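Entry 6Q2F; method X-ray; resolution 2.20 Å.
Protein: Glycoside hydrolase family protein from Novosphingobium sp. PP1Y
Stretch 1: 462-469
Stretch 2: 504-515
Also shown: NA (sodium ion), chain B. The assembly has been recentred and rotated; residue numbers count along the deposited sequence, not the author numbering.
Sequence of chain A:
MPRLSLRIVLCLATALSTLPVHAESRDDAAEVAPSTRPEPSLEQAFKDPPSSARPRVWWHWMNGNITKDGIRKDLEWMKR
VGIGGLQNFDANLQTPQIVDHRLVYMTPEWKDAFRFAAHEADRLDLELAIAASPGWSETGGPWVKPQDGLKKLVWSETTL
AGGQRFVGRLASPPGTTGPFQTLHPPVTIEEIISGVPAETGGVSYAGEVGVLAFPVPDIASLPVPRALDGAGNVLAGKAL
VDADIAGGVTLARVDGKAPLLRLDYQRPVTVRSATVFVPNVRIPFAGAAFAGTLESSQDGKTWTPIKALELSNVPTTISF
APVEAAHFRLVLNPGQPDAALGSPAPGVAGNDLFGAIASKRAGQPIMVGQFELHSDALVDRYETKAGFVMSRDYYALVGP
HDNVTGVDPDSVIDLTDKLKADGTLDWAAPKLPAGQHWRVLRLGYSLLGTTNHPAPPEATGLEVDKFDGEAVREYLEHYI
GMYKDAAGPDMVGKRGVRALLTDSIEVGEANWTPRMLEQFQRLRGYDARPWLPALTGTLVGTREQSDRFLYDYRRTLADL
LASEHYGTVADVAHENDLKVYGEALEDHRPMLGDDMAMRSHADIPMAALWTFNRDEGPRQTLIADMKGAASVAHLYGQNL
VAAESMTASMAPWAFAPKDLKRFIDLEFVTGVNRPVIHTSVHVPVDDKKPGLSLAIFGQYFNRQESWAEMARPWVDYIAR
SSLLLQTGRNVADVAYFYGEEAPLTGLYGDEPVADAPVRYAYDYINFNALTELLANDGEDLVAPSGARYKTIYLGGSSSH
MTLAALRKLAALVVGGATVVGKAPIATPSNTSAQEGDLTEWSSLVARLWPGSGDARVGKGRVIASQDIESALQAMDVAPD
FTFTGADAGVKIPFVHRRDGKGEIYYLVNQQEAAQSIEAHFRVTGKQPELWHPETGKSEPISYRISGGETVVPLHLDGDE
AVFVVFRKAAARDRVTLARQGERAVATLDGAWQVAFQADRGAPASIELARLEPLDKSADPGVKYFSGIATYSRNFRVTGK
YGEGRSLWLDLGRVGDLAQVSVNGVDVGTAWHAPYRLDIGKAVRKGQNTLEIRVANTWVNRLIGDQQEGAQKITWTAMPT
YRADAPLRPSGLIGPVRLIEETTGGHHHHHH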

ATOM      1  N   LEU A 462       0.194 -22.172  -9.099  1.00 28.98           N
ATOM      2  CA  LEU A 462       1.356 -21.561  -8.466  1.00 31.05           C
ATOM      3  C   LEU A 462       1.552 -20.109  -8.891  1.00 31.84           C
ATOM      4  O   LEU A 462       1.456 -19.770 -10.073  1.00 27.98           O
ATOM      5  CB  LEU A 462       2.603 -22.369  -8.808  1.00 25.12           C
ATOM      6  CG  LEU A 462       2.560 -23.801  -8.283  1.00 28.37           C
ATOM      7  CD1 LEU A 462       3.762 -24.585  -8.826  1.00 33.80           C
ATOM      8  CD2 LEU A 462       2.575 -23.783  -6.750  1.00 29.58           C
ATOM      9  N   GLU A 463       1.826 -19.255  -7.908  1.00 26.11           N
ATOM     10  CA  GLU A 463       2.443 -17.974  -8.191  1.00 23.32           C
ATOM     11  C   GLU A 463       3.773 -18.198  -8.904  1.00 27.04           C
ATOM     12  O   GLU A 463       4.603 -18.990  -8.458  1.00 28.68           O
ATOM     13  CB  GLU A 463       2.637 -17.204  -6.876  1.00 25.44           C
ATOM     14  CG  GLU A 463       1.315 -16.704  -6.248  1.00 27.00           C
ATOM     15  CD  GLU A 463       0.763 -15.478  -6.972  1.00 30.90           C
ATOM     16  OE1 GLU A 463       1.525 -14.854  -7.744  1.00 25.36           O
ATOM     17  OE2 GLU A 463      -0.424 -15.134  -6.767  1.00 28.98           O
ATOM     18  N   VAL A 464       3.970 -17.514 -10.029  1.00 32.36           N
ATOM     19  CA  VAL A 464       5.212 -17.666 -10.778  1.00 25.33           C
ATOM     20  C   VAL A 464       6.380 -17.100  -9.964  1.00 33.19           C
ATOM     21  O   VAL A 464       6.226 -16.155  -9.179  1.00 27.91           O
ATOM     22  CB  VAL A 464       5.125 -16.975 -12.155  1.00 26.05           C
ATOM     23  CG1 VAL A 464       5.116 -15.436 -12.010  1.00 24.90           C
ATOM     24  CG2 VAL A 464       6.315 -17.390 -13.042  1.00 32.50           C
ATOM     25  N   ASP A 465       7.550 -17.703 -10.131  1.00 29.81           N
ATOM     26  CA  ASP A 465       8.777 -17.272  -9.472  1.00 27.58           C
ATOM     27  C   ASP A 465       9.057 -15.804  -9.797  1.00 28.23           C
ATOM     28  O   ASP A 465       9.403 -15.465 -10.928  1.00 24.30           O
ATOM     29  CB  ASP A 465       9.934 -18.188  -9.916  1.00 24.86           C
ATOM     30  CG  ASP A 465      11.288 -17.763  -9.339  1.00 30.57           C
ATOM     31  OD1 ASP A 465      11.371 -16.668  -8.736  1.00 30.52           O
ATOM     32  OD2 ASP A 465      12.262 -18.531  -9.493  1.00 31.80           O
ATOM     33  N   LYS A 466       8.884 -14.924  -8.808  1.00 24.23           N
ATOM     34  CA  LYS A 466       8.926 -13.488  -9.044  1.00 27.55           C
ATOM     35  C   LYS A 466      10.334 -12.977  -9.338  1.00 35.87           C
ATOM     36  O   LYS A 466      10.479 -11.825  -9.767  1.00 32.19           O
ATOM     37  CB  LYS A 466       8.343 -12.754  -7.830  1.00 25.68           C
ATOM     38  CG  LYS A 466       6.969 -13.281  -7.365  1.00 23.65           C
ATOM     39  CD  LYS A 466       5.841 -12.726  -8.232  1.00 26.70           C
ATOM     40  CE  LYS A 466       4.475 -13.316  -7.810  1.00 26.89           C
ATOM     41  NZ  LYS A 466       3.975 -14.380  -8.748  1.00 30.83           N
ATOM     42  N   PHE A 467      11.363 -13.789  -9.103  1.00 32.39           N
ATOM     43  CA  PHE A 467      12.745 -13.394  -9.346  1.00 30.36           C
ATOM     44  C   PHE A 467      13.287 -13.887 -10.683  1.00 33.60           C
ATOM     45  O   PHE A 467      14.451 -13.623 -10.994  1.00 36.60           O
ATOM     46  CB  PHE A 467      13.630 -13.899  -8.198  1.00 31.09           C
ATOM     47  CG  PHE A 467      13.055 -13.648  -6.829  1.00 29.72           C
ATOM     48  CD1 PHE A 467      12.820 -12.349  -6.394  1.00 28.09           C
ATOM     49  CD2 PHE A 467      12.772 -14.710  -5.969  1.00 26.19           C
ATOM     50  CE1 PHE A 467      12.294 -12.100  -5.141  1.00 27.15           C
ATOM     51  CE2 PHE A 467      12.235 -14.465  -4.711  1.00 34.55           C
ATOM     52  CZ  PHE A 467      11.987 -13.157  -4.298  1.00 32.94           C
ATOM     53  N   ASP A 468      12.474 -14.584 -11.473  1.00 31.41           N
ATOM     54  CA  ASP A 468      12.893 -15.219 -12.721  1.00 27.96           C
ATOM     55  C   ASP A 468      12.159 -14.565 -13.883  1.00 28.02           C
ATOM     56  O   ASP A 468      10.998 -14.887 -14.143  1.00 27.93           O
ATOM     57  CB  ASP A 468      12.628 -16.727 -12.676  1.00 32.60           C
ATOM     58  CG  ASP A 468      13.192 -17.461 -13.889  1.00 42.65           C
ATOM     59  OD1 ASP A 468      12.902 -17.065 -15.035  1.00 36.06           O
ATOM     60  OD2 ASP A 468      13.949 -18.433 -13.689  1.00 68.03           O
ATOM     61  N   GLY A 469      12.861 -13.685 -14.604  1.00 29.80           N
ATOM     62  CA  GLY A 469      12.208 -12.893 -15.639  1.00 26.14           C
ATOM     63  C   GLY A 469      11.592 -13.739 -16.742  1.00 30.12           C
ATOM     64  O   GLY A 469      10.508 -13.431 -17.251  1.00 22.25           O
ATOM     65  N   SER A 504      -1.654  -5.377  -5.053  1.00 25.06           N
ATOM     66  CA  SER A 504      -0.616  -5.409  -4.023  1.00 26.62           C
ATOM     67  C   SER A 504      -0.228  -6.857  -3.730  1.00 27.03           C
ATOM     68  O   SER A 504      -1.062  -7.764  -3.782  1.00 29.41           O
ATOM     69  CB  SER A 504      -1.109  -4.706  -2.756  1.00 26.38           C
ATOM     70  OG  SER A 504      -2.333  -5.267  -2.350  1.00 31.74           O
ATOM     71  N   ILE A 505       1.059  -7.085  -3.445  1.00 28.01           N
ATOM     72  CA  ILE A 505       1.620  -8.434  -3.513  1.00 26.00           C
ATOM     73  C   ILE A 505       1.738  -9.040  -2.124  1.00 26.55           C
ATOM     74  O   ILE A 505       2.198  -8.391  -1.180  1.00 28.12           O
ATOM     75  CB  ILE A 505       2.978  -8.451  -4.238  1.00 28.71           C
ATOM     76  CG1 ILE A 505       3.397  -9.903  -4.473  1.00 25.32           C
ATOM     77  CG2 ILE A 505       4.051  -7.717  -3.455  1.00 26.93           C
ATOM     78  CD1 ILE A 505       4.512 -10.025  -5.568  1.00 20.73           C
ATOM     79  N   GLU A 506       1.288 -10.287  -2.002  1.00 28.18           N
ATOM     80  CA  GLU A 506       1.470 -11.082  -0.791  1.00 33.05           C
ATOM     81  C   GLU A 506       1.473 -12.546  -1.232  1.00 31.68           C
ATOM     82  O   GLU A 506       0.408 -13.140  -1.414  1.00 35.64           O
ATOM     83  CB  GLU A 506       0.375 -10.801   0.230  1.00 33.50           C
ATOM     84  CG  GLU A 506       0.611 -11.453   1.574  1.00 47.21           C
ATOM     85  CD  GLU A 506      -0.581 -11.288   2.503  1.00 66.43           C
ATOM     86  OE1 GLU A 506      -1.415 -10.386   2.269  1.00 63.19           O
ATOM     87  OE2 GLU A 506      -0.685 -12.076   3.469  1.00 81.32           O
ATOM     88  N   VAL A 507       2.675 -13.105  -1.427  1.00 26.97           N
ATOM     89  CA  VAL A 507       2.828 -14.444  -1.991  1.00 24.41           C
ATOM     90  C   VAL A 507       3.742 -15.306  -1.125  1.00 30.52           C
ATOM     91  O   VAL A 507       4.219 -16.354  -1.572  1.00 34.34           O
ATOM     92  CB  VAL A 507       3.352 -14.372  -3.436  1.00 24.46           C
ATOM     93  CG1 VAL A 507       2.326 -13.688  -4.338  1.00 19.44           C
ATOM     94  CG2 VAL A 507       4.727 -13.649  -3.501  1.00 20.00           C
ATOM     95  N   GLY A 508       3.982 -14.889   0.114  1.00 30.10           N
ATOM     96  CA  GLY A 508       4.870 -15.642   0.988  1.00 26.83           C
ATOM     97  C   GLY A 508       6.321 -15.233   0.812  1.00 34.16           C
ATOM     98  O   GLY A 508       6.644 -14.274   0.108  1.00 30.31           O
ATOM     99  N   GLU A 509       7.217 -15.989   1.453  1.00 29.21           N
ATOM    100  CA  GLU A 509       8.618 -15.580   1.582  1.00 29.14           C
ATOM    101  C   GLU A 509       9.490 -16.525   0.769  1.00 33.68           C
ATOM    102  O   GLU A 509       9.865 -17.597   1.249  1.00 32.72           O
ATOM    103  CB  GLU A 509       9.047 -15.562   3.049  1.00 24.40           C
ATOM    104  CG  GLU A 509       8.126 -14.742   3.980  1.00 28.41           C
ATOM    105  CD  GLU A 509       7.787 -13.371   3.398  1.00 37.72           C
ATOM    106  OE1 GLU A 509       8.673 -12.751   2.784  1.00 37.27           O
ATOM    107  OE2 GLU A 509       6.619 -12.940   3.542  1.00 34.98           O
ATOM    108  N   ALA A 510       9.819 -16.116  -0.455  1.00 29.55           N
ATOM    109  CA  ALA A 510      10.683 -16.890  -1.335  1.00 29.46           C
ATOM    110  C   ALA A 510      12.094 -16.305  -1.325  1.00 27.43           C
ATOM    111  O   ALA A 510      12.277 -15.084  -1.249  1.00 30.87           O
ATOM    112  CB  ALA A 510      10.123 -16.897  -2.754  1.00 25.05           C
ATOM    113  N   ASN A 511      13.101 -17.180  -1.388  1.00 24.44           N
ATOM    114  CA  ASN A 511      14.466 -16.671  -1.291  1.00 29.87           C
ATOM    115  C   ASN A 511      15.435 -17.455  -2.162  1.00 31.27           C
ATOM    116  O   ASN A 511      16.639 -17.498  -1.853  1.00 32.92           O
ATOM    117  CB  ASN A 511      14.961 -16.683   0.162  1.00 25.29           C
ATOM    118  CG  ASN A 511      15.186 -18.098   0.705  1.00 30.49           C
ATOM    119  OD1 ASN A 511      14.887 -19.099   0.058  1.00 34.13           O
ATOM    120  ND2 ASN A 511      15.721 -18.169   1.923  1.00 24.55           N
ATOM    121  N   TRP A 512      14.952 -18.115  -3.214  1.00 28.99           N
ATOM    122  CA  TRP A 512      15.847 -18.736  -4.180  1.00 31.70           C
ATOM    123  C   TRP A 512      15.259 -18.594  -5.576  1.00 31.74           C
ATOM    124  O   TRP A 512      14.040 -18.578  -5.771  1.00 30.50           O
ATOM    125  CB  TRP A 512      16.116 -20.229  -3.891  1.00 30.06           C
ATOM    126  CG  TRP A 512      17.014 -20.817  -4.940  1.00 30.86           C
ATOM    127  CD1 TRP A 512      16.645 -21.596  -5.983  1.00 30.03           C
ATOM    128  CD2 TRP A 512      18.423 -20.588  -5.086  1.00 28.27           C
ATOM    129  NE1 TRP A 512      17.737 -21.906  -6.760  1.00 30.21           N
ATOM    130  CE2 TRP A 512      18.840 -21.284  -6.235  1.00 30.24           C
ATOM    131  CE3 TRP A 512      19.374 -19.871  -4.346  1.00 29.11           C
ATOM    132  CZ2 TRP A 512      20.169 -21.302  -6.658  1.00 30.88           C
ATOM    133  CZ3 TRP A 512      20.687 -19.872  -4.777  1.00 29.83           C
ATOM    134  CH2 TRP A 512      21.073 -20.588  -5.918  1.00 33.13           C
ATOM    135  N   THR A 513      16.150 -18.487  -6.550  1.00 28.07           N
ATOM    136  CA  THR A 513      15.753 -18.529  -7.945  1.00 27.20           C
ATOM    137  C   THR A 513      16.956 -19.076  -8.698  1.00 28.32           C
ATOM    138  O   THR A 513      18.095 -18.860  -8.265  1.00 38.00           O
ATOM    139  CB  THR A 513      15.311 -17.136  -8.450  1.00 32.01           C
ATOM    140  OG1 THR A 513      14.598 -17.249  -9.689  1.00 31.96           O
ATOM    141  CG2 THR A 513      16.500 -16.187  -8.619  1.00 28.75           C
ATOM    142  N   PRO A 514      16.746 -19.817  -9.786  1.00 29.69           N
ATOM    143  CA  PRO A 514      17.858 -20.623 -10.342  1.00 31.56           C
ATOM    144  C   PRO A 514      19.090 -19.818 -10.769  1.00 30.20           C
ATOM    145  O   PRO A 514      20.214 -20.308 -10.607  1.00 32.72           O
ATOM    146  CB  PRO A 514      17.199 -21.348 -11.525  1.00 32.72           C
ATOM    147  CG  PRO A 514      15.765 -21.520 -11.071  1.00 34.78           C
ATOM    148  CD  PRO A 514      15.446 -20.178 -10.377  1.00 32.10           C
ATOM    149  N   ARG A 515      18.923 -18.595 -11.272  1.00 29.50           N
ATOM    150  CA  ARG A 515      20.051 -17.766 -11.682  1.00 29.59           C
ATOM    151  C   ARG A 515      20.634 -16.956 -10.539  1.00 31.39           C
ATOM    152  O   ARG A 515      21.487 -16.102 -10.788  1.00 32.53           O
ATOM    153  CB  ARG A 515      19.635 -16.818 -12.813  1.00 24.46           C
ATOM    154  CG  ARG A 515      19.131 -17.530 -14.086  1.00 27.75           C
ATOM    155  CD  ARG A 515      18.732 -16.502 -15.141  1.00 32.55           C
ATOM    156  NE  ARG A 515      18.398 -17.119 -16.426  1.00 38.96           N
ATOM    157  CZ  ARG A 515      19.035 -16.874 -17.566  1.00 42.99           C
ATOM    158  NH1 ARG A 515      20.044 -16.009 -17.589  1.00 47.52           N
ATOM    159  NH2 ARG A 515      18.659 -17.484 -18.682  1.00 42.40           N
TER
HETATM  160 NA    NA B1201      -4.322  -3.614  -2.822  1.00 37.66          NA
HETATM  161  O   HOH W   1      11.387 -17.978  -6.036  1.00 24.76           O
HETATM  162  O   HOH W   2      16.255 -17.271 -11.871  1.00 33.68           O

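Two loops without regular secondary structure meet here and bury 433 Å² between them, counting both sides. No backbone hydrogen bond joins them, so stretch 1 reaches across with its side chains, which meet side chains, carbonyl oxygens and water on the other loop; the nearest CA pairs are Glu 463 with Val 507 and Phe 467 with Thr 513.

Leu 462 and Val 464 stay out of reach, whereas Glu 463 points toward stretch 2 and sets Glu 463 CD 3.5 Å from Val 507 CG1. A carboxylate against a methyl gains little by itself, but its charge is answered within its own loop: Lys 466 NZ forms a salt bridge with Glu 463 OE1 at 2.7 Å and also donates to Val 464 O at 2.9 Å.

Asp 465 makes the direct polar link of the contact. Asp 465 OD2 accepts the one direct hydrogen bond between the stretches, from Thr 513 OG1 at 2.7 Å, while Asp 465 OD1 accepts from Phe 467 N at 2.9 Å. That second bond lies within a type I turn from Asp 465 to Asp 468, closed by Asp 468 N donating to Asp 465 O at 3.2 Å. A single side chain therefore both braces its turn and grips the opposing loop.

At Lys 466, NZ is held by the partners already named, and Lys 466 CE packs 4.0 Å from Ile 505 CD1 and 4.1 Å from Val 507 CG1.

The turn presents Phe 467, which has the largest covered area of any residue here. Phe 467 CE2 lies 3.8 Å from Ala 510 CB, and the carbonyl oxygens of Ala 510 and Trp 512 lie at the ring's edge, where the ring hydrogens carry slight positive charge.

Asp 468 ends the walk by capping the following helix and, through OD2, accepting a hydrogen bond from a water that also donates to Thr 513 OG1 and accepts from Arg 515 N.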